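Local structure of amine oxidase (Emericella nidulans, 3PGB) at residues 61-66 and 353-358; 116-121 and 373-378; 509-514 and 526-531. The protein probably oxidises primary amines to aldehydes as a copper- and topaquinone-dependent amine oxidase that forms a dimer. All coordinates share one frame; numbering follows the deposited sequence. Where two conformers were deposited one is given.

Contact 1 (61-66 and 353-358)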
# COMPACT_ATOMS: atom_id res chain seq x y z
N LYS A 61 24.29 14.14 21.61
CA LYS A 61 24.91 15.15 20.77
C LYS A 61 25.38 14.54 19.46
O LYS A 61 26.17 13.59 19.45
CB LYS A 61 26.04 15.87 21.52
CG LYS A 61 25.50 16.96 22.46
CD LYS A 61 26.59 17.76 23.17
CE LYS A 61 25.96 18.79 24.12
NZ LYS A 61 26.97 19.70 24.75
N ALA A 62 24.87 15.08 18.35
CA ALA A 62 25.23 14.60 17.01
C ALA A 62 26.74 14.65 16.84
O ALA A 62 27.38 15.57 17.36
CB ALA A 62 24.54 15.43 15.95
N PRO A 63 27.32 13.67 16.11
CA PRO A 63 28.78 13.65 15.91
C PRO A 63 29.33 14.84 15.12
O PRO A 63 30.50 15.19 15.27
CB PRO A 63 29.01 12.34 15.15
CG PRO A 63 27.71 12.00 14.55
CD PRO A 63 26.66 12.52 15.48
N LYS A 64 28.49 15.45 14.29
CA LYS A 64 28.88 16.60 13.48
C LYS A 64 27.84 17.70 13.58
O LYS A 64 26.71 17.45 14.00
CB LYS A 64 29.02 16.17 12.03
CG LYS A 64 30.04 15.07 11.80
CD LYS A 64 31.47 15.59 11.97
CE LYS A 64 32.49 14.47 11.80
NZ LYS A 64 33.89 14.93 12.01
N GLU A 65 28.21 18.93 13.22
CA GLU A 65 27.23 20.00 13.14
C GLU A 65 26.25 19.70 12.02
O GLU A 65 26.56 18.95 11.08
CB GLU A 65 27.90 21.37 12.94
CG GLU A 65 28.54 21.93 14.21
CD GLU A 65 27.51 22.32 15.27
OE1 GLU A 65 26.31 22.43 14.94
OE2 GLU A 65 27.92 22.52 16.44
N ASN A 66 25.04 20.25 12.12
CA ASN A 66 24.04 20.07 11.08
C ASN A 66 24.23 21.19 10.06
O ASN A 66 23.75 22.31 10.23
CB ASN A 66 22.63 20.07 11.68
CG ASN A 66 21.54 19.79 10.64
OD1 ASN A 66 21.69 20.09 9.46
ND2 ASN A 66 20.43 19.24 11.10
N SER A 353 19.99 6.43 11.82
CA SER A 353 20.24 7.82 12.23
C SER A 353 20.11 8.73 11.03
O SER A 353 20.30 8.28 9.89
CB SER A 353 21.63 7.98 12.86
OG SER A 353 22.65 7.78 11.90
N PHE A 354 19.78 9.99 11.28
CA PHE A 354 19.68 10.98 10.20
C PHE A 354 19.60 12.39 10.75
O PHE A 354 19.30 12.59 11.93
CB PHE A 354 18.46 10.69 9.32
CG PHE A 354 17.15 10.71 10.06
CD1 PHE A 354 16.62 9.55 10.57
CD2 PHE A 354 16.45 11.90 10.23
CE1 PHE A 354 15.41 9.56 11.25
CE2 PHE A 354 15.24 11.92 10.92
CZ PHE A 354 14.72 10.75 11.42
N TYR A 355 19.87 13.37 9.88
CA TYR A 355 19.70 14.78 10.21
C TYR A 355 18.44 15.32 9.55
O TYR A 355 18.09 14.93 8.44
CB TYR A 355 20.89 15.61 9.71
CG TYR A 355 22.20 15.36 10.45
CD1 TYR A 355 22.95 14.23 10.19
CD2 TYR A 355 22.68 16.27 11.37
CE1 TYR A 355 24.16 14.00 10.84
CE2 TYR A 355 23.88 16.06 12.04
CZ TYR A 355 24.62 14.92 11.77
OH TYR A 355 25.81 14.70 12.43
N ILE A 356 17.77 16.23 10.25
CA ILE A 356 16.58 16.91 9.74
C ILE A 356 16.99 18.26 9.15
O ILE A 356 17.79 18.99 9.74
CB ILE A 356 15.56 17.12 10.88
CG1 ILE A 356 15.01 15.77 11.35
CG2 ILE A 356 14.41 18.03 10.45
CD1 ILE A 356 14.17 15.87 12.62
N ALA A 357 16.46 18.57 7.98
CA ALA A 357 16.63 19.88 7.35
C ALA A 357 15.26 20.41 6.96
O ALA A 357 14.31 19.64 6.83
CB ALA A 357 17.53 19.78 6.15
N PHE A 358 15.17 21.72 6.77
CA PHE A 358 13.88 22.35 6.48
C PHE A 358 14.03 23.68 5.77
O PHE A 358 14.73 24.56 6.26
CB PHE A 358 13.11 22.55 7.79
CG PHE A 358 11.65 22.81 7.60
CD1 PHE A 358 11.16 24.11 7.50
CD2 PHE A 358 10.75 21.76 7.54
CE1 PHE A 358 9.80 24.35 7.33
CE2 PHE A 358 9.40 21.99 7.37
CZ PHE A 358 8.92 23.28 7.27
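Tyr355 reaches from the strand 352-359 of the copper amine oxidase enzyme domain into the curve of the irregular loop 61-66, which joins strand 58-59 to helix 73-84. Its CG stands anti to the carbonyl carbon (chi1 -69°), and the hydroxyl end of the ring meets Ala62, Pro63 and Lys64.

The van der Waals contacts gather on this side chain. Ala62 CB packs on the ring, 4.0 Å from Tyr355 CE2, in an oblique position, while Pro63 CD and Lys64 CB lie against the hydroxyl oxygen, the latter at 3.6 Å from Tyr355 OH. Trp68 meets the same ring edge-to-face, and Tyr346 of the adjacent strand 346-349 also touches it.

The polar part has two places. At the phenol, Lys64 O lies in the ring plane at the edge, 3.3 Å from Tyr355 OH, a possible acceptor for the phenol. The firmer link comes from Asn66, whose CG is anti to the backbone N (chi1 -176°). Its side chain and that of Tyr355 run alongside in opposite directions, the amide turned 83° to the ring, with Asn66 ND2 at the ring edge 3.7 Å from Tyr355 CD2. Asn66 OD1 accepts from the backbone N of Trp68 and Tyr69, and ND2 also serves Arg344 O, which together would hold the amide's rotation. Beyond the ring, Asn66 ND2 donates to Ile356 O at 3.0 Å, the acceptor lying close to the amide plane.

Contact 2 (116-121 and 373-378)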
# COMPACT_ATOMS: atom_id res chain seq x y z
N GLU A 116 31.75 19.43 -0.30
CA GLU A 116 32.15 20.06 0.98
C GLU A 116 31.68 19.26 2.19
O GLU A 116 32.41 19.14 3.18
CB GLU A 116 31.55 21.47 1.12
CG GLU A 116 32.19 22.56 0.30
CD GLU A 116 31.51 23.90 0.56
OE1 GLU A 116 32.00 24.65 1.44
OE2 GLU A 116 30.46 24.18 -0.08
N ALA A 117 30.45 18.76 2.12
CA ALA A 117 29.82 18.09 3.26
C ALA A 117 30.45 16.73 3.57
O ALA A 117 30.72 16.43 4.73
CB ALA A 117 28.34 17.94 3.01
N ILE A 118 30.71 15.93 2.54
CA ILE A 118 31.18 14.56 2.72
C ILE A 118 32.53 14.47 3.46
O ILE A 118 32.67 13.66 4.38
CB ILE A 118 31.25 13.78 1.37
CG1 ILE A 118 29.84 13.55 0.81
CG2 ILE A 118 31.97 12.44 1.55
CD1 ILE A 118 29.06 12.44 1.49
N PRO A 119 33.52 15.30 3.07
CA PRO A 119 34.79 15.31 3.82
C PRO A 119 34.67 15.80 5.27
O PRO A 119 35.46 15.38 6.12
CB PRO A 119 35.67 16.26 3.00
CG PRO A 119 35.07 16.26 1.63
CD PRO A 119 33.60 16.11 1.85
N TYR A 120 33.70 16.68 5.54
CA TYR A 120 33.42 17.10 6.92
C TYR A 120 32.80 15.97 7.74
O TYR A 120 33.18 15.76 8.89
CB TYR A 120 32.51 18.33 6.96
CG TYR A 120 32.02 18.67 8.36
CD1 TYR A 120 32.92 18.98 9.37
CD2 TYR A 120 30.67 18.65 8.67
CE1 TYR A 120 32.48 19.28 10.65
CE2 TYR A 120 30.22 18.95 9.95
CZ TYR A 120 31.14 19.26 10.94
OH TYR A 120 30.71 19.56 12.21
N LEU A 121 31.84 15.26 7.15
CA LEU A 121 31.18 14.13 7.83
C LEU A 121 32.10 12.92 7.97
O LEU A 121 32.16 12.31 9.03
CB LEU A 121 29.91 13.72 7.09
CG LEU A 121 28.78 14.75 7.03
CD1 LEU A 121 27.68 14.28 6.07
CD2 LEU A 121 28.22 15.03 8.42
N GLY A 373 25.52 2.10 11.19
CA GLY A 373 26.74 2.91 11.13
C GLY A 373 27.24 3.25 9.74
O GLY A 373 28.27 3.91 9.61
N GLN A 374 26.50 2.85 8.71
CA GLN A 374 26.92 3.03 7.32
C GLN A 374 25.86 3.85 6.56
O GLN A 374 24.66 3.60 6.69
CB GLN A 374 27.13 1.66 6.68
CG GLN A 374 27.45 1.67 5.19
CD GLN A 374 28.72 2.44 4.88
OE1 GLN A 374 29.78 2.18 5.46
NE2 GLN A 374 28.62 3.41 3.96
N ARG A 375 26.31 4.82 5.77
CA ARG A 375 25.40 5.68 5.02
C ARG A 375 24.73 4.89 3.89
O ARG A 375 25.38 4.11 3.20
CB ARG A 375 26.14 6.89 4.44
CG ARG A 375 25.23 7.85 3.67
CD ARG A 375 25.95 9.10 3.18
NE ARG A 375 26.63 9.79 4.27
CZ ARG A 375 27.95 9.98 4.38
NH1 ARG A 375 28.79 9.56 3.44
NH2 ARG A 375 28.43 10.62 5.43
N VAL A 376 23.42 5.09 3.72
CA VAL A 376 22.69 4.55 2.57
C VAL A 376 22.14 5.67 1.68
O VAL A 376 22.02 5.49 0.47
CB VAL A 376 21.56 3.58 2.98
CG1 VAL A 376 21.94 2.84 4.26
CG2 VAL A 376 20.24 4.30 3.14
N LEU A 377 21.81 6.82 2.28
CA LEU A 377 21.33 7.99 1.54
C LEU A 377 21.96 9.27 2.08
O LEU A 377 21.83 9.57 3.27
CB LEU A 377 19.81 8.09 1.64
CG LEU A 377 18.95 7.03 0.93
CD1 LEU A 377 17.76 6.61 1.79
CD2 LEU A 377 18.49 7.53 -0.43
N TYR A 378 22.66 10.00 1.22
CA TYR A 378 23.18 11.31 1.60
C TYR A 378 22.04 12.31 1.79
O TYR A 378 22.11 13.16 2.66
CB TYR A 378 24.18 11.85 0.54
CG TYR A 378 24.58 13.29 0.78
CD1 TYR A 378 25.53 13.62 1.74
CD2 TYR A 378 24.00 14.32 0.06
CE1 TYR A 378 25.90 14.93 1.97
CE2 TYR A 378 24.36 15.64 0.28
CZ TYR A 378 25.31 15.94 1.24
OH TYR A 378 25.66 17.26 1.46
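The short helix 114-122 packs here against the beginning of strand 374-389 in the enzyme domain, close to a calcium site: Ala117, Ile118 and Leu121 of the helix meet Arg375 and Tyr378, and the side chain of Tyr378 comes within about 6 Å of the bound calcium ion.

Ile118 is wedged between the two larger side chains. Its CD1 methyl sits over one face of the Arg375 guanidinium, 3.5 Å from NH1, and at the same time touches Tyr378 CD1 at 3.7 Å, oblique to that ring. Leu121 crosses the arginine at about a right angle, with both CB and CD1 at 3.8 Å from Arg375 NH2. The arginine chain is extended through chi2 and then bends at chi3 (-54°), which turns NE out of the line of the extended chain. Salt bridges from NE to Asp368 and from NH2 to Asp122 probably fix the plane on which Ile118 rests.

Ala117 CB lies near the plane of the Tyr378 ring at its phenol edge, 3.2 Å from Tyr378 OH and 4.0 Å from CE1, and the hydroxyl is hydrogen-bonded to Trp68 NE1.

Around this joint, strand 363-371 borders one side of the 374-389 strand, with Asp368 also touching Leu121. On the other side runs strand 532-542, whose Asp541, a calcium ligand, bonds through its backbone to Tyr378.

Contact 3 (509-514 and 526-531)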
# COMPACT_ATOMS: atom_id res chain seq x y z
N GLN A 509 -10.05 21.39 -5.71
CA GLN A 509 -10.32 22.56 -6.53
C GLN A 509 -11.32 22.14 -7.59
O GLN A 509 -11.00 21.40 -8.53
CB GLN A 509 -9.07 23.14 -7.17
CG GLN A 509 -9.35 24.49 -7.79
CD GLN A 509 -8.12 25.18 -8.28
OE1 GLN A 509 -7.86 25.23 -9.48
NE2 GLN A 509 -7.33 25.71 -7.36
N SER A 510 -12.54 22.63 -7.41
CA SER A 510 -13.71 22.17 -8.13
C SER A 510 -13.75 22.73 -9.55
O SER A 510 -12.89 23.50 -9.95
CB SER A 510 -14.95 22.62 -7.35
OG SER A 510 -16.14 22.14 -7.92
N ALA A 511 -14.76 22.31 -10.31
CA ALA A 511 -15.01 22.83 -11.65
C ALA A 511 -16.51 22.99 -11.84
O ALA A 511 -17.29 22.20 -11.29
CB ALA A 511 -14.44 21.91 -12.71
N TYR A 512 -16.92 24.01 -12.59
CA TYR A 512 -18.34 24.22 -12.88
C TYR A 512 -18.85 23.08 -13.75
O TYR A 512 -18.14 22.60 -14.64
CB TYR A 512 -18.57 25.57 -13.58
CG TYR A 512 -20.00 26.05 -13.53
CD1 TYR A 512 -20.59 26.44 -12.33
CD2 TYR A 512 -20.77 26.12 -14.69
CE1 TYR A 512 -21.91 26.88 -12.28
CE2 TYR A 512 -22.09 26.55 -14.65
CZ TYR A 512 -22.65 26.94 -13.45
OH TYR A 512 -23.94 27.37 -13.42
N TYR A 513 -20.07 22.64 -13.49
CA TYR A 513 -20.60 21.41 -14.10
C TYR A 513 -20.82 21.55 -15.60
O TYR A 513 -20.65 20.58 -16.34
CB TYR A 513 -21.92 20.99 -13.44
CG TYR A 513 -23.16 21.65 -14.01
CD1 TYR A 513 -24.00 20.97 -14.88
CD2 TYR A 513 -23.49 22.97 -13.67
CE1 TYR A 513 -25.14 21.56 -15.40
CE2 TYR A 513 -24.64 23.58 -14.19
CZ TYR A 513 -25.45 22.87 -15.05
OH TYR A 513 -26.58 23.46 -15.57
N ALA A 514 -21.20 22.75 -16.03
CA ALA A 514 -21.75 22.97 -17.36
C ALA A 514 -20.80 22.48 -18.45
O ALA A 514 -19.69 22.98 -18.59
CB ALA A 514 -22.09 24.44 -17.57
N SER A 526 -24.56 21.94 -8.99
CA SER A 526 -23.91 22.58 -10.13
C SER A 526 -22.40 22.41 -10.09
O SER A 526 -21.64 23.29 -10.52
CB SER A 526 -24.29 24.06 -10.19
OG SER A 526 -25.68 24.21 -10.43
N LEU A 527 -21.96 21.24 -9.60
CA LEU A 527 -20.55 21.01 -9.28
C LEU A 527 -19.99 19.81 -10.03
O LEU A 527 -20.59 18.74 -10.05
CB LEU A 527 -20.38 20.78 -7.78
CG LEU A 527 -18.96 21.00 -7.24
CD1 LEU A 527 -18.62 22.47 -7.34
CD2 LEU A 527 -18.83 20.53 -5.80
N SER A 528 -18.82 20.01 -10.65
CA SER A 528 -18.02 18.92 -11.18
C SER A 528 -16.84 18.67 -10.28
O SER A 528 -16.17 19.60 -9.83
CB SER A 528 -17.51 19.24 -12.58
OG SER A 528 -16.56 18.28 -12.99
N GLY A 529 -16.56 17.39 -10.03
CA GLY A 529 -15.40 17.01 -9.25
C GLY A 529 -14.11 17.34 -9.97
O GLY A 529 -13.09 17.54 -9.32
N SER A 530 -14.18 17.40 -11.30
CA SER A 530 -13.04 17.77 -12.16
C SER A 530 -12.07 16.58 -12.25
O SER A 530 -12.47 15.44 -11.99
CB SER A 530 -12.34 19.04 -11.65
OG SER A 530 -11.63 19.72 -12.67
N MET A 531 -10.83 16.85 -12.64
CA MET A 531 -9.80 15.82 -12.66
C MET A 531 -8.42 16.45 -12.57
O MET A 531 -8.22 17.57 -13.04
CB MET A 531 -9.90 14.97 -13.94
CG MET A 531 -9.76 15.74 -15.24
SD MET A 531 -10.04 14.70 -16.70
CE MET A 531 -8.72 13.49 -16.51
O HOH W 1 -10.37 18.48 -8.85
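Tyr513 and Ser526 meet where two short antiparallel strands, 511-512 and 527-528, come together. With CG between the backbone N and the carbonyl carbon (chi1 86°), the Tyr513 side chain lies alongside Ser526. Its ring is oblique to Ser526, CD2 being 3.6 Å from Ser526 CA and 3.7 Å from its CB. Ala514 CB covers the centre of one face of this ring, while Tyr513 CD2 itself lies over a face of the Tyr512 ring, offset toward the rim. Tyr512 also passes Ser526 O obliquely, and its hydroxyl bonds to Lys303 O.

On the face of the sheet that carries Ala511 and Ser528, the Ala511 methyl packs 3.6 Å from Ser530 OG, which is hydrogen-bonded to Gln396 OE1. Ser528 OG, anti to its own backbone N (chi1 170°), accepts from Ser530 N at 3.0 Å and closes an ST turn.

Backbone bonds join the two segments. Ala511 and Ser528 form a hydrogen-bonded pair, with Ser528 N to Ala511 O at 2.7 Å and Ala511 N to Ser528 O at 3.1 Å; a weak bond joins Tyr513 N to Ser526 O. A water donates to Gln509 O and Gly529 O, bridging the two segments next to the paired residues.

Strand 527-528 is the middle one of three, between 511-512 and 522-524. Strand 255-263 packs on Ser510, Tyr512 and Leu527, and after Met531 the chain enters strand 532-542, which begins with the copper ligand His532.

Contacts 1 and 2 are neighbours, their centres about 11 Å apart, and contact 3 lies on the opposite side of the chain's centre, about 46 and 49 Å away, centre to centre. The first two touch directly: Tyr120 OH probably hydrogen-bonds to Glu65 N. Their segments alternate along the chain, and loop 61-66 and helix 114-122 lie side by side, the one on strand 352-359, the other on strand 374-389. Contact 3 follows later in sequence and is local, with only 11 residues between its segments. Strand 532-542 connects the two regions, beginning at the copper site beside contact 3 and ending at the calcium site beside contact 2.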